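Local atomic coordinates of USP37 protein (Homo sapiens, PDB entry 3U12), a protein that is the pleckstrin homology domain of an enzyme that probably removes ubiquitin from proteins by thiol-dependent hydrolysis. Residues Phe43-Lys48 with Val52-His57; Phe67-Asn72 with Leu113-Val118; Ser86-Thr91 with Glu109-Phe114. All coordinates share one frame; numbering follows the deposited sequence.

Contact 1. Residues Phe43-Lys48 with Val52-His57; sequences FEIVEK and VSLVVH
In L54 the CG lies opposite the backbone N (chi1 -176°), while F43 carries its ring beside its own backbone N (chi1 -77°), and these turns bring L54 CD2 over a face of the ring and CD1 against F43 CB. The two residues meet diagonally, one pair apart, on one face of an antiparallel beta hairpin of the pleckstrin homology fold, made by strands 39-48 and 51-58. In the conformer modelled here, L54 CD2 sits 4.2 Å from the centroid of the F43 ring and 20° off the normal, a CH-pi contact. The other methyl, L54 CD1, also packs on I45 CD1. V56 CG2 meets the F43 ring obliquely at CE1, and L98 of strand 97-104 packs on F43, L54 and V56. With an alanine here instead of F43, L54 CD2 and V56 CG2 would probably lose their aromatic partner, leaving a gap next to L98.

Backbone bonds hold the register. E44 and V55 form one hydrogen-bonded pair, with V55 N to E44 O at 2.9 Å and nearly straight. V46 and S53 form the next, each N to the other's O at 3.0 Å. F43, I45 and E47 stand opposite V56, L54 and V52 as non-hydrogen-bonded pairs. I45 CG2 touches V52 CG1 on the same face as F43, and I45 also reaches M111 and F114 of the helix. The other face is more open and mixed. There V46 CG1 packs on V55 CG2, and I66 lies on both valines. Further along, E44 OE1 approaches the edge of the H57 ring, 3.1 Å from CE1.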
loop_
_atom_site.group_PDB
_atom_site.type_symbol
_atom_site.label_atom_id
_atom_site.label_comp_id
_atom_site.label_asym_id
_atom_site.label_seq_id
_atom_site.Cartn_x
_atom_site.Cartn_y
_atom_site.Cartn_z
ATOM N N PHE A 43 2.085 1.846 -5.331
ATOM C CA PHE A 43 0.786 1.455 -4.796
ATOM C C PHE A 43 -0.201 2.413 -5.477
ATOM O O PHE A 43 0.006 3.623 -5.428
ATOM C CB PHE A 43 0.692 1.676 -3.283
ATOM C CG PHE A 43 1.385 0.663 -2.400
ATOM C CD1 PHE A 43 1.983 -0.471 -2.943
ATOM C CD2 PHE A 43 1.417 0.830 -1.020
ATOM C CE1 PHE A 43 2.653 -1.389 -2.118
ATOM C CE2 PHE A 43 2.056 -0.106 -0.202
ATOM C CZ PHE A 43 2.699 -1.181 -0.755
ATOM N N GLU A 44 -1.257 1.892 -6.094
ATOM C CA GLU A 44 -2.253 2.744 -6.763
ATOM C C GLU A 44 -3.628 2.312 -6.290
ATOM O O GLU A 44 -3.910 1.112 -6.264
ATOM C CB GLU A 44 -2.171 2.530 -8.286
ATOM C CG GLU A 44 -3.112 3.393 -9.114
ATOM C CD GLU A 44 -2.991 3.215 -10.617
ATOM O OE1 GLU A 44 -2.839 2.064 -11.075
ATOM O OE2 GLU A 44 -3.108 4.226 -11.343
ATOM N N ILE A 45 -4.504 3.276 -5.998
ATOM C CA ILE A 45 -5.859 2.916 -5.609
ATOM C C ILE A 45 -6.707 2.709 -6.877
ATOM O O ILE A 45 -6.679 3.557 -7.776
ATOM C CB ILE A 45 -6.489 4.002 -4.693
ATOM C CG1 ILE A 45 -5.748 4.134 -3.313
ATOM C CG2 ILE A 45 -7.999 3.765 -4.495
ATOM C CD1 ILE A 45 -5.617 2.812 -2.453
ATOM N N VAL A 46 -7.506 1.623 -6.909
ATOM C CA VAL A 46 -8.471 1.378 -7.994
ATOM C C VAL A 46 -9.853 1.077 -7.368
ATOM O O VAL A 46 -9.912 0.792 -6.190
ATOM C CB VAL A 46 -8.049 0.261 -8.998
ATOM C CG1 VAL A 46 -6.754 0.623 -9.723
ATOM C CG2 VAL A 46 -7.954 -1.104 -8.313
ATOM N N GLU A 47 -10.929 1.073 -8.158
ATOM C CA GLU A 47 -12.252 0.767 -7.608
ATOM C C GLU A 47 -13.241 0.274 -8.627
ATOM O O GLU A 47 -13.057 0.442 -9.837
ATOM C CB GLU A 47 -12.855 1.997 -6.874
ATOM C CG GLU A 47 -13.357 3.104 -7.784
ATOM C CD GLU A 47 -13.692 4.423 -7.106
ATOM O OE1 GLU A 47 -13.827 4.456 -5.860
ATOM O OE2 GLU A 47 -13.806 5.435 -7.833
ATOM N N LYS A 48 -14.330 -0.307 -8.115
ATOM C CA LYS A 48 -15.508 -0.740 -8.883
ATOM C C LYS A 48 -16.674 -0.834 -7.910
ATOM O O LYS A 48 -16.528 -1.461 -6.860
ATOM C CB LYS A 48 -15.298 -2.081 -9.596
ATOM C CG LYS A 48 -16.275 -2.310 -10.769
ATOM C CD LYS A 48 -16.112 -1.279 -11.909
ATOM C CE LYS A 48 -17.258 -1.292 -12.889
ATOM N NZ LYS A 48 -17.381 0.015 -13.593
ATOM N N VAL A 52 -13.053 -0.869 -2.981
ATOM C CA VAL A 52 -11.737 -0.262 -3.193
ATOM C C VAL A 52 -10.634 -1.313 -3.107
ATOM O O VAL A 52 -10.655 -2.154 -2.208
ATOM C CB VAL A 52 -11.508 0.895 -2.176
ATOM C CG1 VAL A 52 -10.158 1.570 -2.398
ATOM C CG2 VAL A 52 -12.644 1.923 -2.228
ATOM N N SER A 53 -9.690 -1.289 -4.063
ATOM C CA SER A 53 -8.564 -2.205 -4.026
ATOM C C SER A 53 -7.271 -1.450 -4.252
ATOM O O SER A 53 -7.290 -0.253 -4.585
ATOM C CB SER A 53 -8.735 -3.342 -5.049
ATOM O OG SER A 53 -9.914 -4.097 -4.827
ATOM N N LEU A 54 -6.138 -2.136 -4.051
ATOM C CA LEU A 54 -4.807 -1.567 -4.219
ATOM C C LEU A 54 -3.999 -2.399 -5.223
ATOM O O LEU A 54 -3.867 -3.609 -5.052
ATOM C CB LEU A 54 -4.099 -1.539 -2.841
ATOM C CG LEU A 54 -2.704 -0.896 -2.759
ATOM C CD1 LEU A 54 -2.771 0.608 -2.986
ATOM C CD2 LEU A 54 -2.103 -1.109 -1.387
ATOM N N VAL A 55 -3.438 -1.737 -6.246
ATOM C CA VAL A 55 -2.621 -2.389 -7.259
ATOM C C VAL A 55 -1.159 -2.111 -6.951
ATOM O O VAL A 55 -0.770 -0.956 -6.742
ATOM C CB VAL A 55 -2.958 -1.958 -8.704
ATOM C CG1 VAL A 55 -2.152 -2.781 -9.715
ATOM C CG2 VAL A 55 -4.438 -2.118 -8.981
ATOM N N VAL A 56 -0.346 -3.171 -6.984
ATOM C CA VAL A 56 1.100 -3.085 -6.799
ATOM C C VAL A 56 1.744 -3.255 -8.179
ATOM O O VAL A 56 1.666 -4.330 -8.772
ATOM C CB VAL A 56 1.616 -4.141 -5.785
ATOM C CG1 VAL A 56 3.148 -4.113 -5.686
ATOM C CG2 VAL A 56 0.970 -3.946 -4.408
ATOM N N HIS A 57 2.358 -2.192 -8.691
ATOM C CA HIS A 57 3.068 -2.230 -9.981
ATOM C C HIS A 57 4.556 -2.155 -9.660
ATOM O O HIS A 57 4.971 -1.352 -8.807
ATOM C CB HIS A 57 2.758 -0.982 -10.827
ATOM C CG HIS A 57 1.372 -0.869 -11.372
ATOM N ND1 HIS A 57 0.408 -0.125 -10.721
ATOM C CD2 HIS A 57 0.899 -1.223 -12.591
ATOM C CE1 HIS A 57 -0.638 -0.104 -11.528
ATOM N NE2 HIS A 57 -0.392 -0.771 -12.668
#

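Contact 2. Residues Phe67-Asn72 with Leu113-Val118. With SO4 (sulfate ion), chain C; SO4 (sulfate ion), chain D.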
loop_
_atom_site.group_PDB
_atom_site.type_symbol
_atom_site.label_atom_id
_atom_site.label_comp_id
_atom_site.label_asym_id
_atom_site.label_seq_id
_atom_site.Cartn_x
_atom_site.Cartn_y
_atom_site.Cartn_z
ATOM N N PHE A 67 -4.819 -6.245 -4.209
ATOM C CA PHE A 67 -5.180 -6.562 -2.840
ATOM C C PHE A 67 -6.420 -5.760 -2.542
ATOM O O PHE A 67 -6.419 -4.528 -2.703
ATOM C CB PHE A 67 -4.019 -6.126 -1.922
ATOM C CG PHE A 67 -2.735 -6.888 -2.165
ATOM C CD1 PHE A 67 -2.378 -7.957 -1.349
ATOM C CD2 PHE A 67 -1.862 -6.512 -3.187
ATOM C CE1 PHE A 67 -1.174 -8.645 -1.556
ATOM C CE2 PHE A 67 -0.672 -7.216 -3.407
ATOM C CZ PHE A 67 -0.327 -8.261 -2.575
ATOM N N GLN A 68 -7.475 -6.439 -2.111
ATOM C CA GLN A 68 -8.722 -5.785 -1.701
ATOM C C GLN A 68 -8.493 -4.955 -0.441
ATOM O O GLN A 68 -7.775 -5.402 0.450
ATOM C CB GLN A 68 -9.841 -6.807 -1.450
ATOM C CG GLN A 68 -11.176 -6.100 -1.156
ATOM C CD GLN A 68 -12.362 -7.018 -1.146
ATOM O OE1 GLN A 68 -12.490 -7.910 -1.986
ATOM N NE2 GLN A 68 -13.269 -6.792 -0.204
ATOM N N LEU A 69 -9.103 -3.746 -0.378
ATOM C CA LEU A 69 -9.021 -2.850 0.774
ATOM C C LEU A 69 -10.342 -2.752 1.502
ATOM O O LEU A 69 -10.335 -2.794 2.723
ATOM C CB LEU A 69 -8.532 -1.445 0.385
ATOM C CG LEU A 69 -7.120 -1.386 -0.196
ATOM C CD1 LEU A 69 -6.792 0.052 -0.606
ATOM C CD2 LEU A 69 -6.072 -1.916 0.801
ATOM N N SER A 70 -11.473 -2.628 0.773
ATOM C CA SER A 70 -12.819 -2.520 1.383
ATOM C C SER A 70 -13.104 -3.746 2.246
ATOM O O SER A 70 -12.922 -4.885 1.772
ATOM C CB SER A 70 -13.892 -2.403 0.305
ATOM O OG SER A 70 -13.772 -1.171 -0.380
ATOM N N HIS A 71 -13.450 -3.504 3.537
ATOM C CA HIS A 71 -13.710 -4.521 4.570
ATOM C C HIS A 71 -12.514 -5.487 4.684
ATOM O O HIS A 71 -12.734 -6.671 4.940
ATOM C CB HIS A 71 -15.009 -5.335 4.253
ATOM C CG HIS A 71 -16.239 -4.492 4.113
ATOM N ND1 HIS A 71 -16.821 -3.877 5.204
ATOM C CD2 HIS A 71 -16.957 -4.194 3.008
ATOM C CE1 HIS A 71 -17.874 -3.226 4.734
ATOM N NE2 HIS A 71 -17.993 -3.381 3.417
ATOM N N ASN A 72 -11.269 -5.001 4.433
ATOM C CA ASN A 72 -10.076 -5.861 4.443
ATOM C C ASN A 72 -8.833 -5.184 5.054
ATOM O O ASN A 72 -7.759 -5.772 5.042
ATOM C CB ASN A 72 -9.768 -6.394 3.020
ATOM C CG ASN A 72 -8.859 -7.616 2.986
ATOM O OD1 ASN A 72 -8.884 -8.454 3.879
ATOM N ND2 ASN A 72 -8.023 -7.749 1.957
ATOM N N LEU A 113 -4.460 8.638 5.390
ATOM C CA LEU A 113 -5.766 9.249 5.640
ATOM C C LEU A 113 -6.842 8.536 4.801
ATOM O O LEU A 113 -7.858 8.123 5.349
ATOM C CB LEU A 113 -5.711 10.751 5.305
ATOM C CG LEU A 113 -6.946 11.583 5.576
ATOM C CD1 LEU A 113 -7.313 11.531 7.022
ATOM C CD2 LEU A 113 -6.691 13.027 5.219
ATOM N N PHE A 114 -6.549 8.281 3.513
ATOM C CA PHE A 114 -7.469 7.577 2.643
ATOM C C PHE A 114 -7.694 6.142 3.134
ATOM O O PHE A 114 -8.843 5.671 3.168
ATOM C CB PHE A 114 -6.990 7.593 1.175
ATOM C CG PHE A 114 -7.920 6.825 0.263
ATOM C CD1 PHE A 114 -9.113 7.388 -0.176
ATOM C CD2 PHE A 114 -7.624 5.519 -0.121
ATOM C CE1 PHE A 114 -9.981 6.668 -1.008
ATOM C CE2 PHE A 114 -8.493 4.804 -0.946
ATOM C CZ PHE A 114 -9.679 5.377 -1.357
ATOM N N LEU A 115 -6.609 5.458 3.524
ATOM C CA LEU A 115 -6.713 4.070 3.978
ATOM C C LEU A 115 -7.493 3.973 5.284
ATOM O O LEU A 115 -8.262 3.031 5.467
ATOM C CB LEU A 115 -5.320 3.421 4.111
ATOM C CG LEU A 115 -4.585 3.180 2.792
ATOM C CD1 LEU A 115 -3.119 2.793 3.068
ATOM C CD2 LEU A 115 -5.319 2.117 1.917
ATOM N N ASP A 116 -7.317 4.967 6.173
ATOM C CA ASP A 116 -8.070 5.048 7.425
ATOM C C ASP A 116 -9.579 5.223 7.130
ATOM O O ASP A 116 -10.399 4.524 7.738
ATOM C CB ASP A 116 -7.539 6.195 8.307
ATOM C CG ASP A 116 -8.077 6.195 9.730
ATOM O OD1 ASP A 116 -8.553 5.120 10.194
ATOM O OD2 ASP A 116 -7.980 7.249 10.399
ATOM N N ALA A 117 -9.935 6.139 6.191
ATOM C CA ALA A 117 -11.327 6.369 5.785
ATOM C C ALA A 117 -11.973 5.060 5.181
ATOM O O ALA A 117 -13.102 4.728 5.524
ATOM C CB ALA A 117 -11.397 7.514 4.795
ATOM N N VAL A 118 -11.222 4.290 4.371
ATOM C CA VAL A 118 -11.703 3.004 3.809
ATOM C C VAL A 118 -11.954 2.011 4.958
ATOM O O VAL A 118 -13.010 1.373 5.020
ATOM C CB VAL A 118 -10.692 2.424 2.793
ATOM C CG1 VAL A 118 -11.089 1.007 2.356
ATOM C CG2 VAL A 118 -10.563 3.337 1.589
HETATM S S SO4 C . -15.164 -4.461 8.407
HETATM O O1 SO4 C . -15.869 -4.386 9.696
HETATM O O2 SO4 C . -15.510 -5.722 7.736
HETATM O O3 SO4 C . -15.570 -3.324 7.575
HETATM O O4 SO4 C . -13.710 -4.401 8.635
HETATM S S SO4 D . -16.488 -8.047 0.305
HETATM O O1 SO4 D . -17.606 -8.327 1.219
HETATM O O2 SO4 D . -16.654 -8.808 -0.943
HETATM O O3 SO4 D . -16.466 -6.604 -0.003
HETATM O O4 SO4 D . -15.230 -8.439 0.960
HETATM O O HOH W 1 -13.952 -0.940 4.467
#
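A single water joins V118 of the helix to the turn at H71. It donates to V118 O at 2.6 Å and accepts from H71 N at 2.8 Å. No direct hydrogen bond links 67-72 with 113-118, and this bridge is the polar link between them.

The rest is apolar. L69 CD1 meets L115 CD2 at 3.6 Å, with the two side chains crossing at a slant. With its CG beside the backbone N (chi1 -63°), L69 reaches the helix, where L115 itself packs on I73 and V76 of strand 73-80. V118 CG1, set opposite its own backbone N, lies against L69 CB at 4.1 Å and near the L69 carbonyl.

The turn is braced from within. N72 N bonds to L69 O. N72 ND2 gives a bond to Q68 O, approaching from above the carbonyl plane. Q68 NE2 lies close to straight on S70 O (2.8 Å, 174°), with that oxygen in the plane of the Q68 amide. The same NE2 also donates to O4 of one sulfate. S70 OG accepts from V52 N, tying the turn to the neighbouring strand. At the outer side, H71 ND1 donates to O3 of a second sulfate at 2.7 Å, and that ion's sulfur lies at the ring edge, in plane. Both sulfates probably come from the crystallisation liquor and imply no natural ligand.

The contact thus joins the turn after strand 65-68 to the late part of helix 105-119, the C-terminal helix that closes one end of the beta barrel in a pleckstrin homology domain.

Contact 3. Residues Ser86-Thr91 with Glu109-Phe114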
loop_
_atom_site.group_PDB
_atom_site.type_symbol
_atom_site.label_atom_id
_atom_site.label_comp_id
_atom_site.label_asym_id
_atom_site.label_seq_id
_atom_site.Cartn_x
_atom_site.Cartn_y
_atom_site.Cartn_z
ATOM N N SER A 86 8.708 8.930 4.498
ATOM C CA SER A 86 8.057 7.998 5.408
ATOM C C SER A 86 7.929 6.600 4.818
ATOM O O SER A 86 7.986 6.405 3.595
ATOM C CB SER A 86 6.670 8.512 5.795
ATOM O OG SER A 86 6.761 9.755 6.465
ATOM N N ARG A 87 7.766 5.628 5.713
ATOM C CA ARG A 87 7.515 4.244 5.361
ATOM C C ARG A 87 6.086 3.984 5.752
ATOM O O ARG A 87 5.690 4.292 6.878
ATOM C CB ARG A 87 8.462 3.282 6.091
ATOM C CG ARG A 87 8.351 1.852 5.546
ATOM C CD ARG A 87 9.235 0.872 6.296
ATOM N NE ARG A 87 10.640 0.986 5.906
ATOM C CZ ARG A 87 11.582 0.102 6.220
ATOM N NH1 ARG A 87 11.278 -0.985 6.920
ATOM N NH2 ARG A 87 12.832 0.286 5.818
ATOM N N LEU A 88 5.303 3.463 4.823
ATOM C CA LEU A 88 3.904 3.160 5.066
ATOM C C LEU A 88 3.753 1.654 5.151
ATOM O O LEU A 88 4.162 0.940 4.236
ATOM C CB LEU A 88 3.027 3.760 3.942
ATOM C CG LEU A 88 1.514 3.624 4.118
ATOM C CD1 LEU A 88 0.796 4.863 3.591
ATOM C CD2 LEU A 88 0.991 2.358 3.401
HETATM N N MSE A 89 3.133 1.180 6.224
HETATM C CA MSE A 89 2.938 -0.253 6.437
HETATM C C MSE A 89 1.464 -0.559 6.606
HETATM O O MSE A 89 0.803 -0.050 7.509
HETATM C CB MSE A 89 3.774 -0.729 7.638
HETATM C CG MSE A 89 5.256 -0.676 7.344
HETATM SE SE MSE A 89 6.322 -0.520 8.926
HETATM C CE MSE A 89 7.792 -1.657 8.401
ATOM N N LEU A 90 0.948 -1.306 5.664
ATOM C CA LEU A 90 -0.450 -1.694 5.580
ATOM C C LEU A 90 -0.602 -3.177 5.882
ATOM O O LEU A 90 -0.083 -4.006 5.134
ATOM C CB LEU A 90 -0.940 -1.403 4.150
ATOM C CG LEU A 90 -2.357 -1.845 3.759
ATOM C CD1 LEU A 90 -3.422 -1.144 4.594
ATOM C CD2 LEU A 90 -2.601 -1.603 2.274
ATOM N N THR A 91 -1.354 -3.500 6.943
ATOM C CA THR A 91 -1.701 -4.876 7.273
ATOM C C THR A 91 -3.164 -5.078 6.889
ATOM O O THR A 91 -4.027 -4.273 7.255
ATOM C CB THR A 91 -1.426 -5.210 8.739
ATOM O OG1 THR A 91 -0.122 -4.754 9.096
ATOM C CG2 THR A 91 -1.568 -6.704 9.042
ATOM N N GLU A 109 1.129 10.498 4.108
ATOM C CA GLU A 109 0.080 10.919 5.032
ATOM C C GLU A 109 -1.293 10.966 4.353
ATOM O O GLU A 109 -2.289 10.585 4.964
ATOM C CB GLU A 109 0.433 12.264 5.656
ATOM C CG GLU A 109 1.460 12.129 6.761
ATOM C CD GLU A 109 1.846 13.459 7.374
ATOM O OE1 GLU A 109 1.051 13.990 8.183
ATOM O OE2 GLU A 109 2.936 13.975 7.038
ATOM N N GLU A 110 -1.335 11.414 3.090
ATOM C CA GLU A 110 -2.560 11.462 2.299
ATOM C C GLU A 110 -3.078 10.031 2.065
ATOM O O GLU A 110 -4.275 9.773 2.238
ATOM C CB GLU A 110 -2.310 12.201 0.976
ATOM C CG GLU A 110 -3.549 12.329 0.106
ATOM C CD GLU A 110 -3.368 12.909 -1.283
ATOM O OE1 GLU A 110 -2.217 13.214 -1.674
ATOM O OE2 GLU A 110 -4.395 13.063 -1.981
HETATM N N MSE A 111 -2.168 9.096 1.711
HETATM C CA MSE A 111 -2.513 7.678 1.509
HETATM C C MSE A 111 -3.031 7.079 2.816
HETATM O O MSE A 111 -4.038 6.396 2.776
HETATM C CB MSE A 111 -1.339 6.867 0.935
HETATM C CG MSE A 111 -1.683 5.400 0.668
HETATM SE SE MSE A 111 -3.134 5.167 -0.620
HETATM C CE MSE A 111 -1.990 5.248 -2.311
ATOM N N ARG A 112 -2.358 7.320 3.946
ATOM C CA ARG A 112 -2.784 6.828 5.267
ATOM C C ARG A 112 -4.197 7.336 5.617
ATOM O O ARG A 112 -5.027 6.544 6.068
ATOM C CB ARG A 112 -1.794 7.248 6.367
ATOM C CG ARG A 112 -2.013 6.516 7.700
ATOM C CD ARG A 112 -2.689 7.374 8.758
ATOM N NE ARG A 112 -1.722 8.162 9.519
ATOM C CZ ARG A 112 -1.418 9.430 9.266
ATOM N NH1 ARG A 112 -0.526 10.066 10.012
ATOM N NH2 ARG A 112 -2.010 10.076 8.267
ATOM N N LEU A 113 -4.460 8.638 5.390
ATOM C CA LEU A 113 -5.766 9.249 5.640
ATOM C C LEU A 113 -6.842 8.536 4.801
ATOM O O LEU A 113 -7.858 8.123 5.349
ATOM C CB LEU A 113 -5.711 10.751 5.305
ATOM C CG LEU A 113 -6.946 11.583 5.576
ATOM C CD1 LEU A 113 -7.313 11.531 7.022
ATOM C CD2 LEU A 113 -6.691 13.027 5.219
ATOM N N PHE A 114 -6.549 8.281 3.513
ATOM C CA PHE A 114 -7.469 7.577 2.643
ATOM C C PHE A 114 -7.694 6.142 3.134
ATOM O O PHE A 114 -8.843 5.671 3.168
ATOM C CB PHE A 114 -6.990 7.593 1.175
ATOM C CG PHE A 114 -7.920 6.825 0.263
ATOM C CD1 PHE A 114 -9.113 7.388 -0.176
ATOM C CD2 PHE A 114 -7.624 5.519 -0.121
ATOM C CE1 PHE A 114 -9.981 6.668 -1.008
ATOM C CE2 PHE A 114 -8.493 4.804 -0.946
ATOM C CZ PHE A 114 -9.679 5.377 -1.357
#
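Apolar contact carries this meeting of strand 85-92 with helix 105-119. The CD1 methyl of L88 reaches M111, a selenomethionine, touching CG at 3.9 Å and CB at 4.0 Å. The two side chains cross at about a right angle, so a leucine tip meets the base of the M111 chain. Beyond CG, M111 bends at chi2 (60°) and chi3 (86°), and its selenium heads away from the strand to I45 CD1 of the hairpin. L88 is backed by I100 and L78 from the adjoining strands.

A second, looser van der Waals touch is on the helix backbone. L88 CD1 lies 4.0 Å from R112 N and 4.5 Å from R112 CB. In the conformer modelled, the end of the R112 chain leads away from the strand. The R112 side chain also touches V76.

Polar bonds do not cross between 86-91 and 109-114. Within the helix, L113 N bonds to E109 O. S86 OG bonds to S105 OG at the start of the helix, and R87 NE forms a salt bridge with D101 of strand 97-104.

Such chemistry implies that, between these two segments, the helix rests on the strand by apolar packing, with the L88 CD1 methyl as the touching group in the barrel's hydrophobic core.

Contact 1 is the one pairing of strand with strand. It is held by paired backbone bonds, with one face in the core and the other more exposed. Contacts 2 and 3 are buried and use the same helix, 105-119, sharing L113 and F114. Both pack apolar side chains against it, though contact 2 adds a water bridge and reaches a solvent-facing turn with sulfates, while contact 3 stays within the core. The three meet there. I45 of contact 1 lies on L69 of contact 2, and L90 of contact 3 touches both L54 and L69. A backbone bond from L54 N to F67 O also joins the hairpin to strand 65-68.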